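Local coordinates for bacterial leucyl aminopeptidase (Legionella pneumophila, PDB 6ESL), which removes amino-terminal residues from peptides as a secreted zinc-dependent exopeptidase of family M28, serving nutrient acquisition during intracellular infection of amoebas, at the interface of chains A and B. Numbering follows the deposited sequence. Chains: chain A/B, Bacterial leucyl aminopeptidase.

The interface of chains A and B. Residues chain A 302-303, 328-331; chain B 106, 108.
B:Ser106 sets its hydroxyl against the carboxylate of A:Asp302 and its backbone amide against the phenol of A:Tyr303, so one small residue engages chain A at two points. The hydroxyl OG donates to A:Asp302 OD2 at 3.2 Å, meeting the anti lone pair of OD2, the one turned away from the other carboxylate oxygen. OG lies between the backbone N and the carbonyl carbon of its own residue (chi1 62°), which turns it towards the acid. B:Ser106 N donates to A:Tyr303 OH at 3.1 Å in a fairly straight bond. Tyrosine suits this place because its long ring carries an acceptor out to a backbone N-H of the partner; ring carbon CE2 also comes 3.5 Å from B:Ser106 OG, which sits obliquely off the ring plane.

A:Asp302 OD2 is bound on its own side as well. The backbone N of A:Gly330 approaches nearly along the C-O axis in a fairly straight bond, whereas that of A:Cys329 makes a bent one from the syn side, 29° out of the carboxylate plane. Three donors thus converge on one oxygen, which should help hold the carboxylate in this rotation and would tend to stabilise negative charge there. Glycine suits its place through its positive phi (91°) and because a beta-carbon would run into B:Leu108 CD1.

B:Leu108 lays its branched end against the same backbone. Its CD2 lies 3.6 Å from A:Gly330 N and 3.9 Å from A:Arg328 CB, the arginine's aliphatic base, while CD1 rests against the carbonyl carbon of A:Cys329. Water 1 joins A:Tyr331 N, at 2.8 Å, to B:Ser106 O.

On chain A the site is built from loops after strands 297-300 and 324-327, the second probably stiffened by the A:Cys329-Cys333 disulfide; chain B supplies residues of the long loop between helices 88-94 and 118-125. The patch recurs with chains exchanged in a two-fold symmetric interface, although the structure alone does not show that the dimer is biological.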
ATOM      1  N   ASP A 302       0.225  -4.645  -7.560  1.00 28.32           N
ATOM      2  CA  ASP A 302      -0.993  -5.262  -8.087  1.00 28.07           C
ATOM      3  C   ASP A 302      -1.016  -6.756  -7.740  1.00 29.73           C
ATOM      4  O   ASP A 302      -0.024  -7.460  -7.924  1.00 26.99           O
ATOM      5  CB  ASP A 302      -1.086  -5.066  -9.601  1.00 29.14           C
ATOM      6  CG  ASP A 302       0.135  -5.588 -10.332  1.00 28.40           C
ATOM      7  OD1 ASP A 302       1.115  -5.972  -9.658  1.00 25.16           O
ATOM      8  OD2 ASP A 302       0.117  -5.613 -11.580  1.00 28.95           O
ATOM      9  N   TYR A 303      -2.155  -7.226  -7.236  1.00 27.90           N
ATOM     10  CA  TYR A 303      -2.328  -8.640  -6.797  1.00 29.04           C
ATOM     11  C   TYR A 303      -1.420  -8.992  -5.641  1.00 27.08           C
ATOM     12  O   TYR A 303      -0.979 -10.132  -5.514  1.00 28.12           O
ATOM     13  CB  TYR A 303      -2.124  -9.599  -8.015  1.00 27.65           C
ATOM     14  CG  TYR A 303      -3.008  -9.170  -9.162  1.00 28.59           C
ATOM     15  CD1 TYR A 303      -4.346  -9.489  -9.183  1.00 28.74           C
ATOM     16  CD2 TYR A 303      -2.496  -8.456 -10.233  1.00 27.77           C
ATOM     17  CE1 TYR A 303      -5.168  -9.034 -10.207  1.00 29.90           C
ATOM     18  CE2 TYR A 303      -3.320  -8.038 -11.276  1.00 29.70           C
ATOM     19  CZ  TYR A 303      -4.651  -8.295 -11.250  1.00 29.21           C
ATOM     20  OH  TYR A 303      -5.440  -7.886 -12.313  1.00 30.37           O
ATOM     21  N   ARG A 328       3.585  -2.040 -11.281  1.00 28.60           N
ATOM     22  CA  ARG A 328       2.515  -3.019 -11.472  1.00 28.19           C
ATOM     23  C   ARG A 328       2.911  -3.934 -12.620  1.00 28.03           C
ATOM     24  O   ARG A 328       3.501  -3.469 -13.558  1.00 26.18           O
ATOM     25  CB  ARG A 328       1.219  -2.346 -11.898  1.00 32.26           C
ATOM     26  CG  ARG A 328       0.572  -1.340 -10.964  1.00 35.80           C
ATOM     27  CD  ARG A 328      -0.640  -0.707 -11.646  1.00 39.89           C
ATOM     28  NE  ARG A 328      -1.381   0.187 -10.794  1.00 42.79           N
ATOM     29  CZ  ARG A 328      -2.463   0.858 -11.152  1.00 50.86           C
ATOM     30  NH1 ARG A 328      -3.074   1.633 -10.286  1.00 49.72           N
ATOM     31  NH2 ARG A 328      -2.952   0.756 -12.364  1.00 51.53           N
ATOM     32  N   CYS A 329       2.630  -5.236 -12.522  1.00 26.69           N
ATOM     33  CA  CYS A 329       2.928  -6.140 -13.612  1.00 27.61           C
ATOM     34  C   CYS A 329       1.755  -6.885 -14.261  1.00 27.36           C
ATOM     35  O   CYS A 329       1.953  -7.671 -15.112  1.00 28.00           O
ATOM     36  CB  CYS A 329       4.061  -7.098 -13.273  1.00 30.20           C
ATOM     37  SG  CYS A 329       3.738  -8.076 -11.853  1.00 31.16           S
ATOM     38  N   GLY A 330       0.553  -6.628 -13.836  1.00 26.33           N
ATOM     39  CA  GLY A 330      -0.594  -7.205 -14.469  1.00 28.02           C
ATOM     40  C   GLY A 330      -1.156  -8.511 -14.012  1.00 27.53           C
ATOM     41  O   GLY A 330      -0.625  -9.182 -13.199  1.00 29.92           O
ATOM     42  N   TYR A 331      -2.307  -8.814 -14.536  1.00 27.82           N
ATOM     43  CA  TYR A 331      -2.985 -10.047 -14.197  1.00 28.96           C
ATOM     44  C   TYR A 331      -2.100 -11.272 -14.524  1.00 29.08           C
ATOM     45  O   TYR A 331      -1.515 -11.344 -15.557  1.00 28.39           O
ATOM     46  CB  TYR A 331      -4.302 -10.154 -14.993  1.00 29.23           C
ATOM     47  CG  TYR A 331      -5.129 -11.404 -14.699  1.00 30.26           C
ATOM     48  CD1 TYR A 331      -5.819 -11.567 -13.439  1.00 31.39           C
ATOM     49  CD2 TYR A 331      -5.227 -12.409 -15.606  1.00 30.47           C
ATOM     50  CE1 TYR A 331      -6.622 -12.705 -13.163  1.00 31.24           C
ATOM     51  CE2 TYR A 331      -6.026 -13.523 -15.338  1.00 33.39           C
ATOM     52  CZ  TYR A 331      -6.694 -13.668 -14.129  1.00 33.20           C
ATOM     53  OH  TYR A 331      -7.371 -14.821 -13.915  1.00 37.32           O
TER
ATOM     54  N   SER B 106      -5.644  -5.077 -13.692  1.00 47.58           N
ATOM     55  CA  SER B 106      -4.835  -3.841 -13.479  1.00 45.72           C
ATOM     56  C   SER B 106      -4.331  -3.221 -14.788  1.00 46.93           C
ATOM     57  O   SER B 106      -4.017  -3.891 -15.834  1.00 44.71           O
ATOM     58  CB  SER B 106      -3.656  -4.019 -12.456  1.00 43.38           C
ATOM     59  OG  SER B 106      -2.758  -4.971 -12.936  1.00 42.59           O
ATOM     60  N   LEU B 108      -1.765  -0.978 -16.915  1.00 47.74           N
ATOM     61  CA  LEU B 108      -0.263  -0.952 -16.915  1.00 50.24           C
ATOM     62  C   LEU B 108       0.369   0.215 -17.694  1.00 52.53           C
ATOM     63  O   LEU B 108       1.574   0.451 -17.550  1.00 52.78           O
ATOM     64  CB  LEU B 108       0.275  -2.307 -17.464  1.00 46.67           C
ATOM     65  CG  LEU B 108      -0.327  -3.572 -16.825  1.00 43.50           C
ATOM     66  CD1 LEU B 108       0.491  -4.755 -17.322  1.00 41.82           C
ATOM     67  CD2 LEU B 108      -0.200  -3.460 -15.313  1.00 43.39           C
TER
HETATM   68  O   HOH W   1      -3.419  -6.815 -16.187  1.00 32.57           O